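Local atomic coordinates of SsRai1 (Scheffersomyces stipitis, PDB entry 5BTO), a protein that hydrolyses the NAD cap from the 5' ends of a subset of RNAs and directly binds and stimulates the exoribonuclease RAT1. Residues 270-273 with 274-278. Sequence-based numbering, arbitrary orientation.
Sequences VNFE and KKLFK
Phe272 and Leu276, one turn apart on helix 266-286, form a local i to i+4 contact on the buried side of the helix joining strand 254-261 to strand 290-296. The phenyl ring of Phe272 meets both methyls of Leu276, CZ lying 4.0 Å from CD1 and CE2 4.1 Å from CD2, while Leu276 CB sits over one ring face, displaced toward its rim. Both side chains have CG opposite N (chi1 -179° for Phe272, -173° for Leu276), which brings ring and isobutyl group together. In the backbone, Leu276 N donates to Phe272 O at 2.7 Å, nearly in line with the carbonyl, and Phe277 N reaches Glu273 O at 2.9 Å. The two preceding helical bonds are weak: Lys274 N to Val270 O and Lys275 N to Asn271 O are each 3.4 Å. Tyr293 and Phe295 pack edge-to-face with the Phe272 ring, fastening the helix to strand 290-296. Lys275, extended beyond CG, hydrogen-bonds through NZ to Thr260 OG1 on strand 254-261, whereas Glu273 OE2 bonds Asn320 ND2. The arrangement is that of the helix in a beta-alpha-beta crossover, here within a PD-(D/E)XK nuclease fold, the side chain of substrate-binding Lys258 about 7 Å from that of Phe272.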
loop_
_atom_site.group_PDB
_atom_site.type_symbol
_atom_site.label_atom_id
_atom_site.label_comp_id
_atom_site.label_asym_id
_atom_site.label_seq_id
_atom_site.Cartn_x
_atom_site.Cartn_y
_atom_site.Cartn_z
ATOM N N VAL A 270 18.286 14.611 17.456
ATOM C CA VAL A 270 17.009 14.024 17.034
ATOM C C VAL A 270 16.039 15.079 16.522
ATOM O O VAL A 270 15.452 14.931 15.429
ATOM C CB VAL A 270 16.343 13.268 18.191
ATOM C CG1 VAL A 270 14.865 13.002 17.885
ATOM C CG2 VAL A 270 17.087 11.981 18.451
ATOM N N ASN A 271 15.862 16.134 17.314
ATOM C CA ASN A 271 14.956 17.217 16.957
ATOM C C ASN A 271 15.398 17.820 15.637
ATOM O O ASN A 271 14.581 18.076 14.751
ATOM C CB ASN A 271 14.932 18.318 18.026
ATOM C CG ASN A 271 14.258 17.883 19.320
ATOM O OD1 ASN A 271 13.479 16.934 19.340
ATOM N ND2 ASN A 271 14.554 18.595 20.411
ATOM N N PHE A 272 16.701 18.043 15.503
ATOM C CA PHE A 272 17.208 18.691 14.308
ATOM C C PHE A 272 16.961 17.842 13.068
ATOM O O PHE A 272 16.591 18.361 12.003
ATOM C CB PHE A 272 18.702 18.989 14.451
ATOM C CG PHE A 272 19.304 19.677 13.257
ATOM C CD1 PHE A 272 18.653 20.739 12.652
ATOM C CD2 PHE A 272 20.515 19.262 12.744
ATOM C CE1 PHE A 272 19.205 21.370 11.544
ATOM C CE2 PHE A 272 21.081 19.899 11.639
ATOM C CZ PHE A 272 20.420 20.955 11.042
ATOM N N GLU A 273 17.170 16.535 13.196
ATOM C CA GLU A 273 17.041 15.672 12.029
ATOM C C GLU A 273 15.646 15.728 11.422
ATOM O O GLU A 273 15.506 15.734 10.195
ATOM C CB GLU A 273 17.419 14.225 12.337
ATOM C CG GLU A 273 17.471 13.377 11.075
ATOM C CD GLU A 273 17.623 11.913 11.368
ATOM O OE1 GLU A 273 16.619 11.289 11.773
ATOM O OE2 GLU A 273 18.742 11.393 11.191
ATOM N N LYS A 274 14.622 15.763 12.274
ATOM C CA LYS A 274 13.245 15.882 11.802
ATOM C C LYS A 274 13.069 17.160 10.989
ATOM O O LYS A 274 12.420 17.155 9.939
ATOM C CB LYS A 274 12.252 15.884 12.972
ATOM C CG LYS A 274 12.195 14.586 13.746
ATOM C CD LYS A 274 11.214 14.692 14.910
ATOM C CE LYS A 274 9.886 15.297 14.461
ATOM N NZ LYS A 274 9.296 14.566 13.303
ATOM N N LYS A 275 13.652 18.251 11.481
ATOM C CA LYS A 275 13.520 19.547 10.821
ATOM C C LYS A 275 14.309 19.552 9.523
ATOM O O LYS A 275 13.853 20.072 8.502
ATOM C CB LYS A 275 14.022 20.679 11.730
ATOM C CG LYS A 275 13.192 20.905 12.994
ATOM C CD LYS A 275 13.794 22.022 13.850
ATOM C CE LYS A 275 13.092 22.149 15.192
ATOM N NZ LYS A 275 13.693 23.242 16.004
ATOM N N LEU A 276 15.509 18.988 9.569
ATOM C CA LEU A 276 16.389 18.972 8.409
ATOM C C LEU A 276 15.765 18.156 7.277
ATOM O O LEU A 276 15.860 18.538 6.107
ATOM C CB LEU A 276 17.773 18.421 8.793
ATOM C CG LEU A 276 18.876 18.476 7.729
ATOM C CD1 LEU A 276 19.201 19.925 7.350
ATOM C CD2 LEU A 276 20.135 17.777 8.234
ATOM N N PHE A 277 15.114 17.041 7.622
ATOM C CA PHE A 277 14.408 16.251 6.617
ATOM C C PHE A 277 13.273 17.060 5.980
ATOM O O PHE A 277 13.115 17.056 4.761
ATOM C CB PHE A 277 13.843 14.972 7.253
ATOM C CG PHE A 277 12.916 14.193 6.341
ATOM C CD1 PHE A 277 13.373 13.692 5.137
ATOM C CD2 PHE A 277 11.611 13.945 6.724
ATOM C CE1 PHE A 277 12.526 12.968 4.297
ATOM C CE2 PHE A 277 10.751 13.223 5.902
ATOM C CZ PHE A 277 11.214 12.731 4.684
ATOM N N LYS A 278 12.477 17.745 6.800
ATOM C CA LYS A 278 11.415 18.594 6.251
ATOM C C LYS A 278 11.983 19.703 5.359
ATOM O O LYS A 278 11.426 20.017 4.316
ATOM C CB LYS A 278 10.523 19.171 7.349
ATOM C CG LYS A 278 9.519 18.149 7.908
ATOM C CD LYS A 278 8.529 18.796 8.875
ATOM C CE LYS A 278 7.593 17.766 9.517
ATOM N NZ LYS A 278 8.192 17.108 10.728
#